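Local coordinates for beta-n-acetylhexosaminidase (PDB 4AZI), which hydrolyses terminal N-acetylhexosamine residues from glycans as an exo-acting family 20 glycoside hydrolase of the pneumococcus, at residues Lys28-Lys33 against Ala335-Glu340; Thr212-Ala217 against Gln240-Val245; Met216-Glu219 against Gln223-Ala226; Leu326-Asp331 against Phe343-Ala348. The protein carries 2 engineered substitutions. All coordinates share one frame; numbering follows the deposited sequence.

Contact 1: Lys28-Lys33 against Ala335-Glu340; sequences KRIVDK and AEYKEE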
loop_
_atom_site.group_PDB
_atom_site.type_symbol
_atom_site.label_atom_id
_atom_site.label_comp_id
_atom_site.label_asym_id
_atom_site.label_seq_id
_atom_site.Cartn_x
_atom_site.Cartn_y
_atom_site.Cartn_z
ATOM N N LYS A 28 -6.963 -10.525 -8.164
ATOM C CA LYS A 28 -6.178 -11.408 -9.031
ATOM C C LYS A 28 -5.990 -10.784 -10.414
ATOM O O LYS A 28 -4.891 -10.821 -10.959
ATOM C CB LYS A 28 -6.831 -12.792 -9.158
ATOM C CG LYS A 28 -6.612 -13.729 -7.974
ATOM C CD LYS A 28 -7.393 -15.030 -8.157
ATOM C CE LYS A 28 -6.585 -16.248 -7.738
ATOM N NZ LYS A 28 -7.276 -17.555 -7.999
ATOM N N ARG A 29 -7.056 -10.213 -10.977
ATOM C CA ARG A 29 -6.979 -9.502 -12.261
ATOM C C ARG A 29 -6.022 -8.305 -12.250
ATOM O O ARG A 29 -5.311 -8.056 -13.229
ATOM C CB ARG A 29 -8.362 -9.036 -12.703
ATOM C CG ARG A 29 -9.254 -10.145 -13.221
ATOM C CD ARG A 29 -10.031 -9.654 -14.422
ATOM N NE ARG A 29 -9.181 -9.616 -15.618
ATOM C CZ ARG A 29 -9.506 -9.038 -16.773
ATOM N NH1 ARG A 29 -10.676 -8.428 -16.919
ATOM N NH2 ARG A 29 -8.656 -9.072 -17.792
ATOM N N ILE A 30 -6.031 -7.555 -11.149
ATOM C CA ILE A 30 -5.056 -6.482 -10.921
ATOM C C ILE A 30 -3.618 -7.032 -10.909
ATOM O O ILE A 30 -2.733 -6.467 -11.555
ATOM C CB ILE A 30 -5.371 -5.703 -9.616
ATOM C CG1 ILE A 30 -6.640 -4.856 -9.803
ATOM C CG2 ILE A 30 -4.178 -4.849 -9.172
ATOM C CD1 ILE A 30 -7.271 -4.369 -8.513
ATOM N N VAL A 31 -3.405 -8.131 -10.178
ATOM C CA VAL A 31 -2.120 -8.853 -10.149
ATOM C C VAL A 31 -1.665 -9.231 -11.568
ATOM O O VAL A 31 -0.516 -8.982 -11.946
ATOM C CB VAL A 31 -2.213 -10.130 -9.264
ATOM C CG1 VAL A 31 -1.074 -11.099 -9.557
ATOM C CG2 VAL A 31 -2.230 -9.764 -7.787
ATOM N N ASP A 32 -2.592 -9.816 -12.333
ATOM C CA ASP A 32 -2.399 -10.173 -13.746
ATOM C C ASP A 32 -1.952 -8.996 -14.594
ATOM O O ASP A 32 -0.981 -9.095 -15.347
ATOM C CB ASP A 32 -3.712 -10.700 -14.349
ATOM C CG ASP A 32 -4.077 -12.079 -13.857
ATOM O OD1 ASP A 32 -3.236 -12.730 -13.206
ATOM O OD2 ASP A 32 -5.214 -12.514 -14.145
ATOM N N LYS A 33 -2.690 -7.891 -14.485
ATOM C CA LYS A 33 -2.381 -6.679 -15.226
ATOM C C LYS A 33 -1.052 -6.086 -14.795
ATOM O O LYS A 33 -0.312 -5.584 -15.631
ATOM C CB LYS A 33 -3.495 -5.637 -15.077
ATOM C CG LYS A 33 -3.446 -4.533 -16.120
ATOM C CD LYS A 33 -3.677 -5.090 -17.519
ATOM C CE LYS A 33 -3.553 -4.012 -18.580
ATOM N NZ LYS A 33 -3.715 -4.581 -19.953
ATOM N N ALA A 335 -18.926 4.553 -5.457
ATOM C CA ALA A 335 -18.575 4.731 -6.864
ATOM C C ALA A 335 -18.208 3.391 -7.480
ATOM O O ALA A 335 -17.600 2.543 -6.826
ATOM C CB ALA A 335 -17.432 5.720 -7.018
ATOM N N GLU A 336 -18.597 3.206 -8.736
ATOM C CA GLU A 336 -18.382 1.948 -9.430
ATOM C C GLU A 336 -16.906 1.774 -9.775
ATOM O O GLU A 336 -16.312 2.638 -10.421
ATOM C CB GLU A 336 -19.238 1.891 -10.697
ATOM C CG GLU A 336 -19.119 0.589 -11.472
ATOM C CD GLU A 336 -19.763 0.653 -12.846
ATOM O OE1 GLU A 336 -20.298 1.720 -13.221
ATOM O OE2 GLU A 336 -19.737 -0.373 -13.557
ATOM N N TYR A 337 -16.313 0.668 -9.327
ATOM C CA TYR A 337 -14.955 0.335 -9.736
ATOM C C TYR A 337 -14.984 -0.119 -11.190
ATOM O O TYR A 337 -15.607 -1.129 -11.524
ATOM C CB TYR A 337 -14.331 -0.740 -8.828
ATOM C CG TYR A 337 -13.083 -1.387 -9.406
ATOM C CD1 TYR A 337 -11.920 -0.644 -9.616
ATOM C CD2 TYR A 337 -13.065 -2.739 -9.742
ATOM C CE1 TYR A 337 -10.777 -1.229 -10.143
ATOM C CE2 TYR A 337 -11.927 -3.334 -10.273
ATOM C CZ TYR A 337 -10.785 -2.573 -10.467
ATOM O OH TYR A 337 -9.654 -3.139 -11.002
ATOM N N LYS A 338 -14.328 0.656 -12.047
ATOM C CA LYS A 338 -14.199 0.320 -13.456
ATOM C C LYS A 338 -12.768 -0.102 -13.746
ATOM O O LYS A 338 -11.876 0.727 -13.939
ATOM C CB LYS A 338 -14.626 1.489 -14.345
ATOM C CG LYS A 338 -16.132 1.664 -14.450
ATOM C CD LYS A 338 -16.464 2.922 -15.234
ATOM C CE LYS A 338 -17.834 3.454 -14.861
ATOM N NZ LYS A 338 -17.920 4.921 -15.109
ATOM N N GLU A 339 -12.574 -1.414 -13.752
ATOM C CA GLU A 339 -11.296 -2.056 -14.009
ATOM C C GLU A 339 -10.493 -1.403 -15.144
ATOM O O GLU A 339 -9.294 -1.141 -14.997
ATOM C CB GLU A 339 -11.560 -3.536 -14.283
ATOM C CG GLU A 339 -10.414 -4.303 -14.900
ATOM C CD GLU A 339 -10.731 -5.775 -15.016
ATOM O OE1 GLU A 339 -10.708 -6.469 -13.976
ATOM O OE2 GLU A 339 -11.035 -6.225 -16.141
ATOM N N GLU A 340 -11.174 -1.131 -16.255
ATOM C CA GLU A 340 -10.565 -0.533 -17.449
ATOM C C GLU A 340 -9.924 0.850 -17.225
ATOM O O GLU A 340 -8.926 1.183 -17.859
ATOM C CB GLU A 340 -11.572 -0.495 -18.614
ATOM C CG GLU A 340 -12.770 0.439 -18.433
ATOM C CD GLU A 340 -13.964 -0.177 -17.703
ATOM O OE1 GLU A 340 -13.921 -1.367 -17.292
ATOM O OE2 GLU A 340 -14.972 0.548 -17.543
#
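The outer layer of a TIM barrel is closed here: Arg-29 and Ile-30 of helix 24-37, which follows the first strand, meet Tyr-337, just before helix 339-352, and Glu-339 in its first turn; that helix follows the last strand. The backbones stay well apart, with the CA atoms of Ile-30 and Glu-339 8.3 Å from each other, so side chains make the contact. Glu-339 reaches out fully extended, its CG anti to the backbone N (chi1 166°), and the side chain as a whole crosses the bent one of Arg-29 at about a right angle. OE1 rests against the aliphatic part, 3.3 Å from Arg-29 CD. The two charged groups form a salt bridge through Arg-29 NH1 and Glu-339 OE2, but NH1 and OE2 are modelled too close together, so the detail is doubtful. Deeper in, Ile-30 CD1 lies 3.7 Å from Tyr-337 OH, so the phenol end abuts the isoleucine tip. The backbone N of Glu-339 sits over the centre of the Tyr-337 ring, which also meets Phe-22 edge-to-face. An arginine-glutamate pair at the rim, uncertain in detail, and a more buried isoleucine-tyrosine contact thus join the helices that follow the first and the last strand of the (beta/alpha)8 barrel.

Contact 2: Thr212-Ala217 against Gln240-Val245; sequences TLAAMA and QFDKDV. With BCN (bicine), chain J.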
loop_
_atom_site.group_PDB
_atom_site.type_symbol
_atom_site.label_atom_id
_atom_site.label_comp_id
_atom_site.label_asym_id
_atom_site.label_seq_id
_atom_site.Cartn_x
_atom_site.Cartn_y
_atom_site.Cartn_z
ATOM N N THR A 212 6.581 2.398 18.172
ATOM C CA THR A 212 6.108 1.090 18.617
ATOM C C THR A 212 5.720 0.183 17.435
ATOM O O THR A 212 6.200 -0.963 17.335
ATOM C CB THR A 212 4.949 1.232 19.632
ATOM O OG1 THR A 212 5.449 1.873 20.819
ATOM C CG2 THR A 212 4.379 -0.121 19.999
ATOM N N LEU A 213 4.871 0.701 16.542
ATOM C CA LEU A 213 4.447 -0.053 15.361
ATOM C C LEU A 213 5.601 -0.419 14.419
ATOM O O LEU A 213 5.556 -1.469 13.761
ATOM C CB LEU A 213 3.345 0.683 14.583
ATOM C CG LEU A 213 1.983 0.850 15.268
ATOM C CD1 LEU A 213 0.925 1.160 14.225
ATOM C CD2 LEU A 213 1.586 -0.387 16.067
ATOM N N ALA A 214 6.607 0.456 14.349
ATOM C CA ALA A 214 7.828 0.212 13.567
ATOM C C ALA A 214 8.621 -0.930 14.193
ATOM O O ALA A 214 9.023 -1.879 13.503
ATOM C CB ALA A 214 8.679 1.482 13.486
ATOM N N ALA A 215 8.816 -0.852 15.509
ATOM C CA ALA A 215 9.491 -1.910 16.264
ATOM C C ALA A 215 8.774 -3.254 16.125
ATOM O O ALA A 215 9.408 -4.308 16.012
ATOM C CB ALA A 215 9.592 -1.524 17.725
ATOM N N MET A 216 7.447 -3.203 16.132
ATOM C CA MET A 216 6.642 -4.398 16.071
ATOM C C MET A 216 6.852 -5.077 14.728
ATOM O O MET A 216 6.994 -6.304 14.657
ATOM C CB MET A 216 5.175 -4.046 16.282
ATOM C CG MET A 216 4.743 -4.045 17.740
ATOM S SD MET A 216 3.121 -3.301 17.999
ATOM C CE MET A 216 2.059 -4.299 16.940
ATOM N N ALA A 217 6.877 -4.254 13.681
ATOM C CA ALA A 217 7.095 -4.700 12.318
ATOM C C ALA A 217 8.422 -5.430 12.225
ATOM O O ALA A 217 8.473 -6.546 11.720
ATOM C CB ALA A 217 7.073 -3.514 11.357
ATOM N N GLN A 240 11.654 12.568 18.207
ATOM C CA GLN A 240 12.475 11.734 17.338
ATOM C C GLN A 240 11.713 10.514 16.831
ATOM O O GLN A 240 10.897 9.951 17.550
ATOM C CB GLN A 240 13.761 11.316 18.056
ATOM C CG GLN A 240 14.999 11.362 17.171
ATOM C CD GLN A 240 15.374 12.770 16.709
ATOM O OE1 GLN A 240 15.965 12.948 15.638
ATOM N NE2 GLN A 240 15.043 13.777 17.521
ATOM N N PHE A 241 11.976 10.117 15.589
ATOM C CA PHE A 241 11.285 8.963 14.995
ATOM C C PHE A 241 12.269 7.857 14.619
ATOM O O PHE A 241 13.454 8.128 14.390
ATOM C CB PHE A 241 10.450 9.383 13.779
ATOM C CG PHE A 241 9.231 10.202 14.123
ATOM C CD1 PHE A 241 9.337 11.570 14.378
ATOM C CD2 PHE A 241 7.969 9.609 14.185
ATOM C CE1 PHE A 241 8.212 12.325 14.697
ATOM C CE2 PHE A 241 6.837 10.362 14.492
ATOM C CZ PHE A 241 6.959 11.723 14.755
ATOM N N ASP A 242 11.762 6.619 14.585
ATOM C CA ASP A 242 12.494 5.415 14.151
ATOM C C ASP A 242 13.063 5.650 12.748
ATOM O O ASP A 242 12.327 5.985 11.822
ATOM C CB ASP A 242 11.524 4.216 14.161
ATOM C CG ASP A 242 12.199 2.871 13.853
ATOM O OD1 ASP A 242 12.962 2.781 12.881
ATOM O OD2 ASP A 242 11.933 1.877 14.565
ATOM N N LYS A 243 14.373 5.497 12.582
ATOM C CA LYS A 243 14.977 5.793 11.275
ATOM C C LYS A 243 14.827 4.663 10.236
ATOM O O LYS A 243 15.114 4.868 9.065
ATOM C CB LYS A 243 16.443 6.208 11.411
ATOM C CG LYS A 243 16.707 7.369 12.367
ATOM C CD LYS A 243 15.887 8.611 12.041
ATOM C CE LYS A 243 16.191 9.729 13.020
ATOM N NZ LYS A 243 15.863 9.364 14.433
ATOM N N ASP A 244 14.368 3.488 10.661
ATOM C CA ASP A 244 14.255 2.321 9.757
ATOM C C ASP A 244 13.002 2.262 8.895
ATOM O O ASP A 244 12.899 1.395 8.040
ATOM C CB ASP A 244 14.337 1.006 10.539
ATOM C CG ASP A 244 15.665 0.811 11.226
ATOM O OD1 ASP A 244 16.694 1.282 10.706
ATOM O OD2 ASP A 244 15.666 0.169 12.289
ATOM N N VAL A 245 12.049 3.155 9.136
ATOM C CA VAL A 245 10.776 3.155 8.396
ATOM C C VAL A 245 10.978 3.542 6.928
ATOM O O VAL A 245 11.631 4.531 6.643
ATOM C CB VAL A 245 9.740 4.095 9.066
ATOM C CG1 VAL A 245 8.467 4.204 8.224
ATOM C CG2 VAL A 245 9.424 3.618 10.492
HETATM N N1 BCN J . 9.275 -1.469 21.753
HETATM C C1 BCN J . 8.954 -2.847 21.291
HETATM C C2 BCN J . 7.539 -2.990 20.705
HETATM O O21 BCN J . 6.578 -2.592 21.401
HETATM O O22 BCN J . 7.453 -3.516 19.574
HETATM C C3 BCN J . 8.636 -0.369 20.989
HETATM C C4 BCN J . 8.984 1.020 21.543
HETATM O O4 BCN J . 9.512 1.829 20.485
HETATM C C5 BCN J . 10.731 -1.317 22.038
HETATM C C6 BCN J . 11.620 -1.230 20.779
HETATM O O6 BCN J . 12.292 -2.477 20.575
#
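A short run of helix 203-219 passes an irregular loop at Ala-214 and Val-245, whose CA atoms approach to 6.6 Å, and no hydrogen bond joins the two backbones. The methyl of Ala-214 is the meeting point: its CB lies 3.5 Å from Asp-242 OD2 and 3.8 Å from Val-245 CG2, touching the carboxylate on one flank and the valine branch at about a right angle to it. In Asp-242 a chi1 of -175° swings the carboxylate away from the backbone N and lays it against the helix. Both its oxygens are engaged. OD1 accepts from Asp-244 N at 2.7 Å, closing an Asx turn, while OD2 forms a salt bridge with Lys-218. One residue on, Lys-243 curls back so that NZ gives a 2.7 Å hydrogen bond to Phe-241 O, with NZ almost in line with the carbonyl. These links are consistent with a loop held in the bend that presents Asp-242 and Val-245 to the helix. On another side of the same helix lies a bicine molecule, its carboxylate O22 3.3 Å from Met-216 CG and 3.5 Å from Ala-215 CB. Asn-211, one residue before the segment, ties helix 203-219 to the loop by bonding Asp-242 N and Gln-240 O. Beyond, Met-216 and Ala-217 pack on Met-167 of helix 153-170, and Val-245 leads into barrel strand 246-249, touching Ala-226 of strand 223-227.

Contact 3: Met216-Glu219 against Gln223-Ala226; sequences MAKE and QPMA. With BCN (bicine), chain J.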
loop_
_atom_site.group_PDB
_atom_site.type_symbol
_atom_site.label_atom_id
_atom_site.label_comp_id
_atom_site.label_asym_id
_atom_site.label_seq_id
_atom_site.Cartn_x
_atom_site.Cartn_y
_atom_site.Cartn_z
ATOM N N MET A 216 7.447 -3.203 16.132
ATOM C CA MET A 216 6.642 -4.398 16.071
ATOM C C MET A 216 6.852 -5.077 14.728
ATOM O O MET A 216 6.994 -6.304 14.657
ATOM C CB MET A 216 5.175 -4.046 16.282
ATOM C CG MET A 216 4.743 -4.045 17.740
ATOM S SD MET A 216 3.121 -3.301 17.999
ATOM C CE MET A 216 2.059 -4.299 16.940
ATOM N N ALA A 217 6.877 -4.254 13.681
ATOM C CA ALA A 217 7.095 -4.700 12.318
ATOM C C ALA A 217 8.422 -5.430 12.225
ATOM O O ALA A 217 8.473 -6.546 11.720
ATOM C CB ALA A 217 7.073 -3.514 11.357
ATOM N N LYS A 218 9.481 -4.802 12.746
ATOM C CA LYS A 218 10.833 -5.340 12.649
ATOM C C LYS A 218 11.049 -6.641 13.416
ATOM O O LYS A 218 11.787 -7.517 12.951
ATOM C CB LYS A 218 11.871 -4.288 13.089
ATOM C CG LYS A 218 12.078 -3.161 12.075
ATOM C CD LYS A 218 13.145 -2.160 12.511
ATOM C CE LYS A 218 12.620 -1.120 13.493
ATOM N NZ LYS A 218 13.695 -0.148 13.868
ATOM N N GLU A 219 10.417 -6.768 14.584
ATOM C CA GLU A 219 10.587 -7.958 15.424
ATOM C C GLU A 219 9.855 -9.172 14.851
ATOM O O GLU A 219 10.116 -10.311 15.250
ATOM C CB GLU A 219 10.181 -7.692 16.885
ATOM C CG GLU A 219 8.689 -7.513 17.112
ATOM C CD GLU A 219 8.308 -7.439 18.583
ATOM O OE1 GLU A 219 8.954 -8.119 19.408
ATOM O OE2 GLU A 219 7.352 -6.700 18.915
ATOM N N GLN A 223 9.589 -5.314 7.047
ATOM C CA GLN A 223 10.101 -3.948 6.846
ATOM C C GLN A 223 8.973 -2.945 7.091
ATOM O O GLN A 223 7.952 -2.999 6.389
ATOM C CB GLN A 223 10.650 -3.780 5.418
ATOM C CG GLN A 223 10.954 -2.339 5.008
ATOM C CD GLN A 223 12.039 -1.698 5.863
ATOM O OE1 GLN A 223 11.817 -0.666 6.523
ATOM N NE2 GLN A 223 13.216 -2.298 5.855
ATOM N N PRO A 224 9.143 -2.020 8.063
ATOM C CA PRO A 224 8.021 -1.102 8.286
ATOM C C PRO A 224 7.907 -0.031 7.200
ATOM O O PRO A 224 8.901 0.359 6.598
ATOM C CB PRO A 224 8.314 -0.487 9.664
ATOM C CG PRO A 224 9.774 -0.667 9.877
ATOM C CD PRO A 224 10.216 -1.849 9.065
ATOM N N MET A 225 6.679 0.376 6.909
ATOM C CA MET A 225 6.435 1.486 6.013
ATOM C C MET A 225 5.341 2.335 6.630
ATOM O O MET A 225 4.446 1.810 7.295
ATOM C CB MET A 225 6.019 0.991 4.620
ATOM C CG MET A 225 5.922 2.118 3.594
ATOM S SD MET A 225 5.823 1.607 1.867
ATOM C CE MET A 225 4.162 0.968 1.754
ATOM N N ALA A 226 5.431 3.649 6.427
ATOM C CA ALA A 226 4.388 4.580 6.854
ATOM C C ALA A 226 4.301 5.729 5.857
ATOM O O ALA A 226 5.248 5.973 5.114
ATOM C CB ALA A 226 4.696 5.115 8.246
HETATM N N1 BCN J . 9.275 -1.469 21.753
HETATM C C1 BCN J . 8.954 -2.847 21.291
HETATM C C2 BCN J . 7.539 -2.990 20.705
HETATM O O21 BCN J . 6.578 -2.592 21.401
HETATM O O22 BCN J . 7.453 -3.516 19.574
HETATM C C3 BCN J . 8.636 -0.369 20.989
HETATM C C4 BCN J . 8.984 1.020 21.543
HETATM O O4 BCN J . 9.512 1.829 20.485
HETATM C C5 BCN J . 10.731 -1.317 22.038
HETATM C C6 BCN J . 11.620 -1.230 20.779
HETATM O O6 BCN J . 12.292 -2.477 20.575
#
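Lys-218 passes Pro-224 at a slant, its CG against CD and CG of the ring, where the last turn of helix 203-219 comes over the first residues of strand 223-227. From CB, which itself stays farther off, the chain turns to set CG beside the backbone N (chi1 -73°). CG then meets the ring, 3.8 Å from Pro-224 CD and 4.0 Å from Pro-224 CG. At CD the chain bends (chi3 -82°) and leaves the proline, and CE carries it on to the loop that precedes strand 246-249. There NZ forms a salt bridge with Asp-244, with Asp-242 as the other carboxylate beside it. Next to the lysine, Ala-217 points its methyl at the proline, CB to Pro-224 CB being 3.7 Å. The pyrrolidine is therefore covered by both residues, the alanine at CB and the lysine stem at CD. Pro-224 has no N-H to offer, and its backbone pairing is with Leu-246 of the next strand, while Gln-223 and Met-225 bond to strand 176-180 on the other flank. The helix and strand are the second half of a beta-alpha-beta crossover in the barrel. Chemically the contact is graded: apolar carbon against carbon where helix meets strand, then a lysine tip whose positive charge is probably stabilised by the two aspartates and which in turn would hold them close together.

Contact 4: Leu326-Asp331 against Phe343-Ala348; sequences LSIWAD and FELMTA. With OAN (O-(2-acetamido-2-deoxy D-glucopyranosylidene) amino-N-phenylcarbamate), chain C.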
loop_
_atom_site.group_PDB
_atom_site.type_symbol
_atom_site.label_atom_id
_atom_site.label_comp_id
_atom_site.label_asym_id
_atom_site.label_seq_id
_atom_site.Cartn_x
_atom_site.Cartn_y
_atom_site.Cartn_z
ATOM N N LEU A 326 1.866 4.029 -7.825
ATOM C CA LEU A 326 0.678 4.717 -8.330
ATOM C C LEU A 326 -0.541 4.237 -7.526
ATOM O O LEU A 326 -0.676 3.038 -7.249
ATOM C CB LEU A 326 0.503 4.465 -9.833
ATOM C CG LEU A 326 -0.663 5.138 -10.561
ATOM C CD1 LEU A 326 -0.223 5.657 -11.922
ATOM C CD2 LEU A 326 -1.836 4.176 -10.702
ATOM N N SER A 327 -1.420 5.168 -7.159
ATOM C CA SER A 327 -2.420 4.896 -6.131
ATOM C C SER A 327 -3.870 5.111 -6.555
ATOM O O SER A 327 -4.234 6.186 -7.055
ATOM C CB SER A 327 -2.140 5.718 -4.876
ATOM O OG SER A 327 -0.779 5.653 -4.488
ATOM N N ILE A 328 -4.685 4.081 -6.313
ATOM C CA ILE A 328 -6.118 4.087 -6.621
ATOM C C ILE A 328 -6.900 4.184 -5.311
ATOM O O ILE A 328 -6.832 3.281 -4.480
ATOM C CB ILE A 328 -6.550 2.816 -7.390
ATOM C CG1 ILE A 328 -5.657 2.557 -8.619
ATOM C CG2 ILE A 328 -8.015 2.903 -7.814
ATOM C CD1 ILE A 328 -5.484 3.735 -9.575
ATOM N N TRP A 329 -7.622 5.282 -5.117
ATOM C CA TRP A 329 -8.323 5.501 -3.847
ATOM C C TRP A 329 -9.823 5.392 -3.959
ATOM O O TRP A 329 -10.389 5.563 -5.041
ATOM C CB TRP A 329 -7.930 6.838 -3.233
ATOM C CG TRP A 329 -6.449 7.000 -2.959
ATOM C CD1 TRP A 329 -5.515 7.663 -3.751
ATOM C CD2 TRP A 329 -5.683 6.521 -1.788
ATOM N NE1 TRP A 329 -4.268 7.630 -3.173
ATOM C CE2 TRP A 329 -4.296 6.953 -2.001
ATOM C CE3 TRP A 329 -5.993 5.788 -0.643
ATOM C CZ2 TRP A 329 -3.284 6.666 -1.090
ATOM C CZ3 TRP A 329 -4.959 5.508 0.275
ATOM C CH2 TRP A 329 -3.642 5.938 0.056
ATOM N N ALA A 330 -10.478 5.106 -2.836
ATOM C CA ALA A 330 -11.914 4.889 -2.826
ATOM C C ALA A 330 -12.713 5.860 -1.951
ATOM O O ALA A 330 -13.719 5.460 -1.355
ATOM C CB ALA A 330 -12.211 3.448 -2.441
ATOM N N ASP A 331 -12.289 7.126 -1.898
ATOM C CA ASP A 331 -12.923 8.160 -1.044
ATOM C C ASP A 331 -14.455 8.135 -1.020
ATOM O O ASP A 331 -15.074 8.309 0.026
ATOM C CB ASP A 331 -12.434 9.561 -1.435
ATOM C CG ASP A 331 -10.931 9.739 -1.236
ATOM O OD1 ASP A 331 -10.160 8.791 -1.518
ATOM O OD2 ASP A 331 -10.517 10.833 -0.802
ATOM N N PHE A 343 -6.697 0.039 -15.388
ATOM C CA PHE A 343 -5.794 -0.600 -16.342
ATOM C C PHE A 343 -5.166 0.424 -17.285
ATOM O O PHE A 343 -3.969 0.350 -17.565
ATOM C CB PHE A 343 -6.522 -1.706 -17.123
ATOM C CG PHE A 343 -6.735 -2.981 -16.340
ATOM C CD1 PHE A 343 -6.514 -3.032 -14.962
ATOM C CD2 PHE A 343 -7.186 -4.132 -16.984
ATOM C CE1 PHE A 343 -6.714 -4.208 -14.249
ATOM C CE2 PHE A 343 -7.389 -5.313 -16.275
ATOM C CZ PHE A 343 -7.154 -5.349 -14.906
ATOM N N GLU A 344 -5.953 1.386 -17.759
ATOM C CA GLU A 344 -5.387 2.452 -18.594
ATOM C C GLU A 344 -4.344 3.276 -17.819
ATOM O O GLU A 344 -3.277 3.599 -18.347
ATOM C CB GLU A 344 -6.471 3.366 -19.171
ATOM C CG GLU A 344 -5.906 4.399 -20.143
ATOM C CD GLU A 344 -6.917 5.435 -20.599
ATOM O OE1 GLU A 344 -8.076 5.400 -20.137
ATOM O OE2 GLU A 344 -6.540 6.296 -21.420
ATOM N N LEU A 345 -4.658 3.600 -16.568
ATOM C CA LEU A 345 -3.741 4.365 -15.727
ATOM C C LEU A 345 -2.440 3.591 -15.488
ATOM O O LEU A 345 -1.350 4.141 -15.658
ATOM C CB LEU A 345 -4.420 4.750 -14.404
ATOM C CG LEU A 345 -3.723 5.722 -13.447
ATOM C CD1 LEU A 345 -3.251 6.989 -14.142
ATOM C CD2 LEU A 345 -4.656 6.068 -12.295
ATOM N N MET A 346 -2.570 2.315 -15.119
ATOM C CA MET A 346 -1.423 1.431 -14.946
ATOM C C MET A 346 -0.574 1.313 -16.206
ATOM O O MET A 346 0.646 1.366 -16.128
ATOM C CB MET A 346 -1.869 0.036 -14.507
ATOM C CG MET A 346 -2.386 -0.029 -13.084
ATOM S SD MET A 346 -3.093 -1.637 -12.717
ATOM C CE MET A 346 -1.610 -2.641 -12.613
ATOM N N THR A 347 -1.230 1.141 -17.356
ATOM C CA THR A 347 -0.541 0.978 -18.637
ATOM C C THR A 347 0.242 2.241 -19.014
ATOM O O THR A 347 1.399 2.153 -19.436
ATOM C CB THR A 347 -1.535 0.596 -19.760
ATOM O OG1 THR A 347 -2.221 -0.608 -19.396
ATOM C CG2 THR A 347 -0.818 0.385 -21.090
ATOM N N ALA A 348 -0.387 3.402 -18.838
ATOM C CA ALA A 348 0.252 4.694 -19.107
ATOM C C ALA A 348 1.546 4.904 -18.305
ATOM O O ALA A 348 2.565 5.311 -18.864
ATOM C CB ALA A 348 -0.728 5.829 -18.852
HETATM C CAH OAN C . -1.800 9.189 2.260
HETATM C CAG OAN C . -3.027 9.660 1.465
HETATM O OAN OAN C . -2.959 9.795 0.252
HETATM N NAI OAN C . -4.119 9.910 2.191
HETATM C CAB OAN C . -5.414 10.359 1.640
HETATM C CAC OAN C . -6.210 9.149 1.146
HETATM O OAJ OAN C . -6.882 8.539 2.255
HETATM C CAD OAN C . -7.226 9.552 0.087
HETATM O OAK OAN C . -7.933 8.380 -0.293
HETATM C CAE OAN C . -6.488 10.128 -1.131
HETATM C CAF OAN C . -7.400 10.622 -2.259
HETATM O OAM OAN C . -8.176 11.741 -1.818
HETATM O OAL OAN C . -5.587 11.213 -0.782
HETATM C CAA OAN C . -5.242 11.414 0.527
HETATM N NAY OAN C . -4.721 12.584 0.826
HETATM O OAQ OAN C . -4.602 13.469 -0.205
HETATM C CAP OAN C . -4.714 14.780 0.161
HETATM O OAR OAN C . -4.552 15.664 -0.683
HETATM N NAO OAN C . -5.008 15.025 1.447
HETATM C CAS OAN C . -5.117 16.242 2.004
HETATM C CAT OAN C . -4.390 16.496 3.166
HETATM C CAU OAN C . -4.468 17.740 3.792
HETATM C CAV OAN C . -5.275 18.741 3.253
HETATM C CAW OAN C . -6.011 18.494 2.086
HETATM C CAX OAN C . -5.936 17.246 1.462
#
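Leu-326 spreads its two methyls around the branch point of Leu-345, with Leu-326 CD2 3.7 Å and CD1 3.8 Å from Leu-345 CG. A chi1 of -178° carries CG of the strand leucine out from the backbone, Leu-345 does the same from the helix, and the two side chains meet at a slant. Two residues along, on the same side of the strand, Ile-328 runs alongside Leu-345, pointing the other way, and brings CD1 within 3.7 Å of Leu-345 CD2. Leu-345 thus serves two strand residues at once, and all three are buried. In the helix, Thr-347 OG1 donates a 2.7 Å bond to Phe-343 O from above the carbonyl plane, while its own backbone N reaches that oxygen from the opposite face. The end of the strand and the loop after it line the inhibitor pocket. Trp-329 turns one ring face to the sugar, inhibitor atom CAE standing 3.6 Å above it toward the rim. Asp-331 accepts hydrogen bonds from two sugar hydroxyls, OAK at 2.6 Å on OD1 and OAM at 2.7 Å on OD2, gripping the sugar end opposite the phenylcarbamate. Around this, Leu-326 and Ile-328 pack on Ile-13 of strand 10-16, Leu-345 on Ile-298 of helix 294-303 and Tyr-281 of strand 271-282, and Met-346 on Leu-37 of helix 24-37.

Overall arrangement
All four contacts belong to one closed eight-stranded parallel barrel and fall into two clusters on opposite sides of its centre. Contacts 1 and 4, with centres 9 Å apart, share helix 339-352 and touch where Lys-33 packs on Phe-343; contacts 2 and 3, 6 Å apart, share helix 203-219 and are linked through Lys-218. Between the clusters the centres are 26 to 33 Å apart. Along the chain, contacts 2 and 3 are nested inside the loop closed by contact 1, whereas contact 4 crosses it. The first cluster brings the last strand and its helix back to helix 24-37 and reaches the inhibitor site; the second fastens a helix to middle strands and borders the bicine.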